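Local coordinates for protein glucanase (Clostridium thermocellum, PDB 5GXX) that probably hydrolyses internal beta-1,4 linkages of cellulose as a family 9 endoglucanase of the cellulosome, with a cellulose-binding module packed against its catalytic domain, at residues 467-472 against 540-545; 444-449 against 474-479; 120-125 against 367-372. The protein carries 1 engineered substitution. All blocks are in the same frame, centred on the assembly; numbering follows the deposited sequence.

Contact 1 of 3, residues 467-472 against 540-545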
loop_
_atom_site.group_PDB
_atom_site.type_symbol
_atom_site.label_atom_id
_atom_site.label_comp_id
_atom_site.label_asym_id
_atom_site.label_seq_id
_atom_site.Cartn_x
_atom_site.Cartn_y
_atom_site.Cartn_z
ATOM N N LEU A 467 3.178 -12.185 15.875
ATOM C CA LEU A 467 3.361 -13.624 16.120
ATOM C C LEU A 467 4.039 -14.226 14.889
ATOM O O LEU A 467 3.488 -14.206 13.783
ATOM C CB LEU A 467 2.028 -14.313 16.405
ATOM C CG LEU A 467 2.143 -15.833 16.622
ATOM C CD1 LEU A 467 3.061 -16.201 17.786
ATOM C CD2 LEU A 467 0.768 -16.466 16.802
ATOM N N ASN A 468 5.247 -14.738 15.103
ATOM C CA ASN A 468 6.149 -15.200 14.046
ATOM C C ASN A 468 6.114 -16.717 13.832
ATOM O O ASN A 468 6.140 -17.485 14.787
ATOM C CB ASN A 468 7.600 -14.827 14.384
ATOM C CG ASN A 468 7.936 -13.379 14.091
ATOM O OD1 ASN A 468 8.720 -13.087 13.189
ATOM N ND2 ASN A 468 7.394 -12.460 14.888
ATOM N N ASN A 469 6.112 -17.125 12.567
ATOM C CA ASN A 469 6.500 -18.482 12.169
ATOM C C ASN A 469 7.715 -18.430 11.254
ATOM O O ASN A 469 7.589 -18.228 10.040
ATOM C CB ASN A 469 5.347 -19.196 11.453
ATOM C CG ASN A 469 5.701 -20.620 11.019
ATOM O OD1 ASN A 469 6.847 -21.054 11.143
ATOM N ND2 ASN A 469 4.725 -21.335 10.468
ATOM N N ARG A 470 8.879 -18.625 11.865
ATOM C CA ARG A 470 10.146 -18.746 11.143
ATOM C C ARG A 470 10.677 -20.165 11.318
ATOM O O ARG A 470 11.887 -20.397 11.462
ATOM C CB ARG A 470 11.160 -17.701 11.593
ATOM C CG ARG A 470 10.616 -16.270 11.636
ATOM C CD ARG A 470 11.746 -15.299 11.914
ATOM N NE ARG A 470 11.197 -13.988 12.255
ATOM C CZ ARG A 470 11.910 -12.915 12.587
ATOM N NH1 ARG A 470 13.239 -12.942 12.577
ATOM N NH2 ARG A 470 11.273 -11.789 12.895
ATOM N N SER A 471 9.760 -21.124 11.314
ATOM C CA SER A 471 10.151 -22.534 11.480
ATOM C C SER A 471 11.101 -23.041 10.401
ATOM O O SER A 471 11.093 -22.544 9.279
ATOM C CB SER A 471 8.920 -23.441 11.580
ATOM O OG SER A 471 8.114 -23.366 10.410
ATOM N N SER A 472 11.912 -24.028 10.757
ATOM C CA SER A 472 12.938 -24.545 9.846
ATOM C C SER A 472 13.410 -25.959 10.198
ATOM O O SER A 472 14.112 -26.560 9.381
ATOM C CB SER A 472 14.130 -23.585 9.754
ATOM O OG SER A 472 14.697 -23.604 8.455
ATOM N N ILE A 540 -0.028 -18.096 9.198
ATOM C CA ILE A 540 1.233 -17.513 9.633
ATOM C C ILE A 540 2.270 -18.542 9.207
ATOM O O ILE A 540 2.361 -19.615 9.791
ATOM C CB ILE A 540 1.276 -17.258 11.162
ATOM C CG1 ILE A 540 0.046 -16.460 11.620
ATOM C CG2 ILE A 540 2.582 -16.528 11.532
ATOM C CD1 ILE A 540 -0.033 -16.349 13.136
ATOM N N CYS A 541 3.028 -18.224 8.161
ATOM C CA CYS A 541 3.951 -19.200 7.583
ATOM C C CYS A 541 5.118 -18.508 6.891
ATOM O O CYS A 541 4.995 -17.366 6.427
ATOM C CB CYS A 541 3.217 -20.102 6.588
ATOM S SG CYS A 541 2.237 -19.235 5.352
ATOM N N PRO A 542 6.277 -19.186 6.848
ATOM C CA PRO A 542 7.472 -18.515 6.362
ATOM C C PRO A 542 7.572 -18.461 4.829
ATOM O O PRO A 542 8.519 -18.993 4.247
ATOM C CB PRO A 542 8.588 -19.370 6.985
ATOM C CG PRO A 542 7.982 -20.748 7.096
ATOM C CD PRO A 542 6.626 -20.389 7.636
ATOM N N ILE A 543 6.634 -17.778 4.176
ATOM C CA ILE A 543 6.544 -17.803 2.712
ATOM C C ILE A 543 6.746 -16.462 2.018
ATOM O O ILE A 543 6.687 -16.374 0.776
ATOM C CB ILE A 543 5.229 -18.428 2.189
ATOM C CG1 ILE A 543 4.016 -17.517 2.444
ATOM C CG2 ILE A 543 5.006 -19.844 2.737
ATOM C CD1 ILE A 543 2.763 -17.978 1.735
ATOM N N GLY A 544 6.961 -15.431 2.833
ATOM C CA GLY A 544 7.166 -14.076 2.325
ATOM C C GLY A 544 6.997 -13.029 3.405
ATOM O O GLY A 544 6.719 -13.328 4.576
ATOM N N GLN A 545 7.168 -11.779 2.977
ATOM C CA GLN A 545 7.199 -10.629 3.857
ATOM C C GLN A 545 5.910 -10.430 4.654
ATOM O O GLN A 545 5.972 -10.099 5.835
ATOM C CB GLN A 545 7.495 -9.389 3.008
ATOM C CG GLN A 545 7.656 -8.112 3.805
ATOM C CD GLN A 545 8.889 -8.138 4.687
ATOM O OE1 GLN A 545 9.951 -8.607 4.277
ATOM N NE2 GLN A 545 8.756 -7.614 5.899
#
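N469 meets I540 and P542 where strand 460-469 of the cellulose-binding module runs out into an Asx turn, and the loop carrying I540 and P542 passes alongside it. The polar link across the contact is a bond from N469 ND2 to I540 O, 3.0 Å long and fairly straight at 157°. The carbonyl oxygen lies nearly in the amide plane, though the donor is tilted from the plane of the carbonyl. The second ND2 proton goes to the carbonyl of R476, and on the other side of the amide OD1 closes the Asx turn by accepting from S471 N at 2.9 Å. With both ends of the group bonded, rotation about the last torsion of N469 is fixed.

Apolar contacts flank this polar core. L467 and I540 cross at about a right angle, CD2 of L467 resting 3.8 Å from CD1 of I540; L481 of the neighbouring sheet touches both. The other branch of I540, CG2, stands anti to its own nitrogen and is thereby brought against the strand backbone, 3.4 Å from L467 O. P542, the centre of an inverse gamma turn, packs against the flat amide of N469. Its CD lies over one face, 3.5 Å from N469 CG, with the F447 ring against the opposite face. The same CD also sits 3.4 Å from N469 O.

Contact 2 of 3, residues 444-449 against 474-479; sequences DDEFFV and PARLIK
P474 O and E446 share one partner, the guanidinium of R476. The segment enters through a cis peptide bond at P474, and P474 O accepts from R476 NH1 at 3.0 Å, near the guanidinium plane. R476 itself starts with CG wedged between its backbone nitrogen and carbonyl carbon (chi1 62°), then runs fully extended as far as NE, bringing the charged end to E446. There it grips the carboxylate end-on in a salt bridge: NH1 to E446 OE2 at 2.8 Å and NH2 to E446 OE1 at 3.0 Å. Both oxygens are approached from above the carboxylate plane, the two flat groups being turned 58° apart. E446 OE2 also accepts from the backbone nitrogens of S472 and W473, so three N-H groups converge on it, which would favour the charged form. One face of the same guanidinium lies against the edge of the F447 ring, with CE1 3.8 Å from R476 NH2.

This loop carries the chain from strand 460-469 in one sheet of the module's beta sandwich to strand 481-488 in the other. Two residues after R476, I478 points toward the 444-449 segment, and its CD1 makes a CH-pi contact over the face of F447, 3.6 Å from the ring centroid. I595 of strand 593-596 touches both side chains. After I478, K479 bonds through NZ to I535 O and packs on Q560 of the second subunit.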
loop_
_atom_site.group_PDB
_atom_site.type_symbol
_atom_site.label_atom_id
_atom_site.label_comp_id
_atom_site.label_asym_id
_atom_site.label_seq_id
_atom_site.Cartn_x
_atom_site.Cartn_y
_atom_site.Cartn_z
ATOM N N ASP A 444 17.774 -22.106 15.929
ATOM C CA ASP A 444 17.408 -20.801 16.459
ATOM C C ASP A 444 15.898 -20.790 16.677
ATOM O O ASP A 444 15.252 -21.832 16.535
ATOM C CB ASP A 444 18.008 -19.622 15.668
ATOM C CG ASP A 444 17.903 -19.771 14.157
ATOM O OD1 ASP A 444 16.949 -20.406 13.659
ATOM O OD2 ASP A 444 18.769 -19.203 13.456
ATOM N N ASP A 445 15.343 -19.656 17.098
ATOM C CA ASP A 445 13.930 -19.608 17.477
ATOM C C ASP A 445 12.985 -19.682 16.281
ATOM O O ASP A 445 13.252 -19.099 15.224
ATOM C CB ASP A 445 13.659 -18.379 18.351
ATOM C CG ASP A 445 14.334 -18.462 19.713
ATOM O OD1 ASP A 445 14.439 -19.561 20.310
ATOM O OD2 ASP A 445 14.752 -17.392 20.205
ATOM N N GLU A 446 11.931 -20.476 16.428
ATOM C CA GLU A 446 10.986 -20.719 15.333
ATOM C C GLU A 446 9.657 -19.972 15.451
ATOM O O GLU A 446 9.304 -19.174 14.581
ATOM C CB GLU A 446 10.749 -22.216 15.145
ATOM C CG GLU A 446 11.997 -22.983 14.724
ATOM C CD GLU A 446 11.735 -24.465 14.588
ATOM O OE1 GLU A 446 11.530 -25.157 15.604
ATOM O OE2 GLU A 446 11.754 -24.957 13.437
ATOM N N PHE A 447 8.925 -20.242 16.524
ATOM C CA PHE A 447 7.674 -19.551 16.815
ATOM C C PHE A 447 7.874 -18.668 18.034
ATOM O O PHE A 447 8.290 -19.145 19.094
ATOM C CB PHE A 447 6.569 -20.572 17.100
ATOM C CG PHE A 447 6.196 -21.412 15.902
ATOM C CD1 PHE A 447 6.911 -22.570 15.594
ATOM C CD2 PHE A 447 5.176 -21.005 15.050
ATOM C CE1 PHE A 447 6.566 -23.333 14.496
ATOM C CE2 PHE A 447 4.826 -21.743 13.934
ATOM C CZ PHE A 447 5.534 -22.913 13.643
ATOM N N PHE A 448 7.535 -17.389 17.887
ATOM C CA PHE A 448 7.776 -16.436 18.962
ATOM C C PHE A 448 7.052 -15.130 18.667
ATOM O O PHE A 448 6.744 -14.842 17.511
ATOM C CB PHE A 448 9.282 -16.184 19.121
ATOM C CG PHE A 448 9.952 -15.712 17.868
ATOM C CD1 PHE A 448 10.069 -14.353 17.601
ATOM C CD2 PHE A 448 10.510 -16.626 16.984
ATOM C CE1 PHE A 448 10.693 -13.907 16.446
ATOM C CE2 PHE A 448 11.136 -16.189 15.833
ATOM C CZ PHE A 448 11.235 -14.825 15.567
ATOM N N VAL A 449 6.809 -14.347 19.709
ATOM C CA VAL A 449 6.316 -12.980 19.535
ATOM C C VAL A 449 7.440 -11.943 19.544
ATOM O O VAL A 449 8.352 -12.011 20.378
ATOM C CB VAL A 449 5.326 -12.632 20.650
ATOM C CG1 VAL A 449 4.929 -11.163 20.574
ATOM C CG2 VAL A 449 4.122 -13.544 20.567
ATOM N N PRO A 474 11.564 -29.159 10.995
ATOM C CA PRO A 474 11.554 -28.613 9.643
ATOM C C PRO A 474 10.588 -27.434 9.562
ATOM O O PRO A 474 9.745 -27.248 10.453
ATOM C CB PRO A 474 10.983 -29.769 8.822
ATOM C CG PRO A 474 9.996 -30.442 9.776
ATOM C CD PRO A 474 10.568 -30.233 11.159
ATOM N N ALA A 475 10.665 -26.663 8.482
ATOM C CA ALA A 475 9.615 -25.674 8.238
ATOM C C ALA A 475 8.251 -26.349 8.366
ATOM O O ALA A 475 8.084 -27.485 7.928
ATOM C CB ALA A 475 9.780 -25.059 6.841
ATOM N N ARG A 476 7.274 -25.693 9.000
ATOM C CA ARG A 476 6.010 -26.368 9.275
ATOM C C ARG A 476 4.937 -25.348 9.598
ATOM O O ARG A 476 5.231 -24.170 9.780
ATOM C CB ARG A 476 6.153 -27.381 10.426
ATOM C CG ARG A 476 6.558 -26.775 11.754
ATOM C CD ARG A 476 6.964 -27.847 12.787
ATOM N NE ARG A 476 7.349 -27.263 14.070
ATOM C CZ ARG A 476 8.523 -26.689 14.322
ATOM N NH1 ARG A 476 9.474 -26.621 13.393
ATOM N NH2 ARG A 476 8.760 -26.195 15.526
ATOM N N LEU A 477 3.718 -25.857 9.690
ATOM C CA LEU A 477 2.509 -25.072 9.905
ATOM C C LEU A 477 1.854 -25.551 11.192
ATOM O O LEU A 477 1.694 -26.762 11.414
ATOM C CB LEU A 477 1.557 -25.303 8.728
ATOM C CG LEU A 477 2.186 -24.958 7.373
ATOM C CD1 LEU A 477 1.312 -25.460 6.240
ATOM C CD2 LEU A 477 2.511 -23.473 7.188
ATOM N N ILE A 478 1.505 -24.595 12.055
ATOM C CA ILE A 478 0.731 -24.870 13.263
ATOM C C ILE A 478 -0.598 -24.122 13.186
ATOM O O ILE A 478 -0.634 -22.889 13.071
ATOM C CB ILE A 478 1.481 -24.482 14.564
ATOM C CG1 ILE A 478 2.775 -25.297 14.716
ATOM C CG2 ILE A 478 0.581 -24.696 15.771
ATOM C CD1 ILE A 478 3.721 -24.848 15.842
ATOM N N LYS A 479 -1.695 -24.864 13.296
ATOM C CA LYS A 479 -3.011 -24.226 13.204
ATOM C C LYS A 479 -3.451 -23.542 14.502
ATOM O O LYS A 479 -3.928 -22.404 14.472
ATOM C CB LYS A 479 -4.064 -25.227 12.715
ATOM C CG LYS A 479 -5.450 -24.634 12.439
ATOM C CD LYS A 479 -6.484 -25.732 12.219
ATOM C CE LYS A 479 -7.850 -25.182 11.820
ATOM N NZ LYS A 479 -8.401 -24.071 12.646
#

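Contact 3 of 3, residues 120-125 against 367-372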
loop_
_atom_site.group_PDB
_atom_site.type_symbol
_atom_site.label_atom_id
_atom_site.label_comp_id
_atom_site.label_asym_id
_atom_site.label_seq_id
_atom_site.Cartn_x
_atom_site.Cartn_y
_atom_site.Cartn_z
ATOM N N LYS A 120 10.402 -18.629 -9.090
ATOM C CA LYS A 120 10.173 -17.239 -8.707
ATOM C C LYS A 120 10.105 -17.050 -7.189
ATOM O O LYS A 120 10.308 -15.945 -6.680
ATOM C CB LYS A 120 8.887 -16.760 -9.374
ATOM C CG LYS A 120 8.748 -15.264 -9.481
ATOM C CD LYS A 120 7.467 -14.944 -10.253
ATOM C CE LYS A 120 6.905 -13.577 -9.887
ATOM N NZ LYS A 120 7.967 -12.528 -9.834
ATOM N N TRP A 121 9.864 -18.140 -6.462
ATOM C CA TRP A 121 9.653 -18.087 -5.017
ATOM C C TRP A 121 10.817 -18.774 -4.308
ATOM O O TRP A 121 11.289 -19.819 -4.763
ATOM C CB TRP A 121 8.334 -18.777 -4.659
ATOM C CG TRP A 121 8.030 -18.856 -3.185
ATOM C CD1 TRP A 121 7.552 -17.856 -2.388
ATOM C CD2 TRP A 121 8.181 -20.005 -2.346
ATOM N NE1 TRP A 121 7.386 -18.317 -1.099
ATOM C CE2 TRP A 121 7.771 -19.632 -1.045
ATOM C CE3 TRP A 121 8.629 -21.316 -2.568
ATOM C CZ2 TRP A 121 7.782 -20.520 0.034
ATOM C CZ3 TRP A 121 8.638 -22.197 -1.496
ATOM C CH2 TRP A 121 8.213 -21.795 -0.213
ATOM N N TRP A 122 11.236 -18.186 -3.192
ATOM C CA TRP A 122 12.373 -18.653 -2.399
ATOM C C TRP A 122 11.843 -19.003 -1.004
ATOM O O TRP A 122 11.427 -18.127 -0.251
ATOM C CB TRP A 122 13.481 -17.587 -2.319
ATOM C CG TRP A 122 14.793 -18.177 -1.856
ATOM C CD1 TRP A 122 15.250 -18.256 -0.571
ATOM C CD2 TRP A 122 15.777 -18.825 -2.671
ATOM N NE1 TRP A 122 16.482 -18.880 -0.538
ATOM C CE2 TRP A 122 16.822 -19.248 -1.817
ATOM C CE3 TRP A 122 15.889 -19.078 -4.046
ATOM C CZ2 TRP A 122 17.963 -19.903 -2.296
ATOM C CZ3 TRP A 122 17.019 -19.732 -4.516
ATOM C CH2 TRP A 122 18.019 -20.165 -3.644
ATOM N N GLY A 123 11.813 -20.288 -0.670
ATOM C CA GLY A 123 11.344 -20.721 0.641
ATOM C C GLY A 123 11.379 -22.234 0.721
ATOM O O GLY A 123 11.753 -22.901 -0.244
ATOM N N SER A 124 10.978 -22.766 1.870
ATOM C CA SER A 124 11.179 -24.171 2.204
ATOM C C SER A 124 10.091 -25.072 1.624
ATOM O O SER A 124 8.912 -24.691 1.556
ATOM C CB SER A 124 11.257 -24.334 3.727
ATOM O OG SER A 124 12.399 -23.644 4.228
ATOM N N ALA A 125 10.504 -26.272 1.224
ATOM C CA ALA A 125 9.628 -27.271 0.625
ATOM C C ALA A 125 8.301 -27.445 1.367
ATOM O O ALA A 125 7.237 -27.496 0.753
ATOM C CB ALA A 125 10.357 -28.627 0.553
ATOM N N HIS A 367 18.697 -23.356 3.068
ATOM C CA HIS A 367 18.854 -21.977 3.502
ATOM C C HIS A 367 17.957 -21.665 4.701
ATOM O O HIS A 367 18.451 -21.183 5.726
ATOM C CB HIS A 367 18.572 -21.051 2.317
ATOM C CG HIS A 367 18.651 -19.592 2.642
ATOM N ND1 HIS A 367 17.862 -18.652 2.010
ATOM C CD2 HIS A 367 19.410 -18.910 3.534
ATOM C CE1 HIS A 367 18.139 -17.454 2.494
ATOM N NE2 HIS A 367 19.076 -17.583 3.419
ATOM N N GLY A 368 16.661 -21.915 4.538
ATOM C CA GLY A 368 15.713 -21.702 5.622
ATOM C C GLY A 368 15.291 -20.256 5.814
ATOM O O GLY A 368 15.306 -19.758 6.936
ATOM N N THR A 369 14.925 -19.568 4.735
ATOM C CA THR A 369 14.334 -18.251 4.912
ATOM C C THR A 369 12.890 -18.293 5.431
ATOM O O THR A 369 12.229 -19.340 5.464
ATOM C CB THR A 369 14.437 -17.415 3.630
ATOM O OG1 THR A 369 14.157 -16.045 3.942
ATOM C CG2 THR A 369 13.451 -17.933 2.590
ATOM N N TRP A 370 12.411 -17.122 5.855
ATOM C CA TRP A 370 11.007 -16.938 6.206
ATOM C C TRP A 370 10.323 -15.874 5.366
ATOM O O TRP A 370 9.109 -15.659 5.507
ATOM C CB TRP A 370 10.839 -16.599 7.691
ATOM C CG TRP A 370 11.730 -15.482 8.193
ATOM C CD1 TRP A 370 11.392 -14.161 8.355
ATOM C CD2 TRP A 370 13.112 -15.588 8.559
ATOM N NE1 TRP A 370 12.470 -13.453 8.861
ATOM C CE2 TRP A 370 13.540 -14.304 8.974
ATOM C CE3 TRP A 370 14.023 -16.659 8.622
ATOM C CZ2 TRP A 370 14.845 -14.048 9.410
ATOM C CZ3 TRP A 370 15.322 -16.401 9.060
ATOM C CH2 TRP A 370 15.727 -15.103 9.435
ATOM N N LEU A 371 11.075 -15.196 4.505
ATOM C CA LEU A 371 10.459 -14.043 3.847
ATOM C C LEU A 371 10.810 -13.840 2.385
ATOM O O LEU A 371 10.867 -12.709 1.894
ATOM C CB LEU A 371 10.587 -12.760 4.678
ATOM C CG LEU A 371 11.950 -12.403 5.289
ATOM C CD1 LEU A 371 13.140 -12.784 4.448
ATOM C CD2 LEU A 371 12.001 -10.925 5.662
ATOM N N ASP A 372 10.991 -14.962 1.690
ATOM C CA ASP A 372 11.176 -14.949 0.236
ATOM C C ASP A 372 12.359 -14.044 -0.150
ATOM O O ASP A 372 12.261 -13.181 -1.023
ATOM C CB ASP A 372 9.849 -14.571 -0.452
ATOM C CG ASP A 372 9.890 -14.761 -1.955
ATOM O OD1 ASP A 372 10.752 -15.508 -2.458
ATOM O OD2 ASP A 372 9.043 -14.156 -2.658
HETATM O O HOH W 1 12.444 -15.011 -4.693
HETATM O O HOH W 2 8.220 -14.820 -5.072
HETATM O O HOH W 3 9.976 -17.566 2.115
HETATM O O HOH W 4 10.395 -21.060 4.155
HETATM O O HOH W 5 13.810 -21.459 2.836
HETATM O O HOH W 6 12.591 -22.454 6.828
#
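The loop after helix 115-120 meets the end of helix 364-367 and the loop that follows it, where W122 donates its indole N-H to H367. The bond from W122 NE1 to H367 ND1 is 2.9 Å long and leaves close to the indole plane, while the rings meet rim to rim with their planes at 59°. H367 NE2 is bonded to P377 O, so the imidazole is held at both nitrogens. T369 CG2 comes up to the indole edge, 3.7 Å from W122 CD1.

These loops belong to the (alpha/alpha)6 barrel of family 9 hydrolases. The chain just before H367 contains H362 and R364, part of the family's histidine-arginine signature, and so probably borders the substrate cleft; H362 packs edge-to-face with W122, and R364 bonds to W121 O.

D372 turns back toward 120-125, its carboxylate carried out anti to the backbone nitrogen (chi1 -170°). OD1 accepts from W122 N at 2.8 Å, met from above the carboxylate plane, and CG lies 3.9 Å from W121 CD1. Its backbone faces W122 too: D372 CA is 3.2 Å from W122 O in a CA-H...O contact. T369 OG1, hydrogen-bonded to I376 O, also closes an ST turn by accepting from L371 N. Two waters tie K120 O to the two carboxylate oxygens of D372, one joins W122 O to D372 N, and another links S124 N with T369 O.

In the fold
Contacts 1 and 2 lie in the cellulose-binding module with centres about 7 Å apart, and contact 3 is the catalytic domain's side of the junction, its centre about 10 Å from that of contact 1 and 14 Å from that of contact 2. In and just beyond neighbouring strands 447-456 and 460-469, N468 N to F448 O and R470 N to E446 O, both 2.8 Å, are probable hydrogen bonds. Across the junction, I543 O is 2.8 Å from W121 NE1, P542 packs on W370, and A475 CB meets S124 CB at 3.5 Å. R381 bonds to R470 O and G368 O. Of the three, contact 3 probably borders the substrate cleft, through its neighbours H362 and R364.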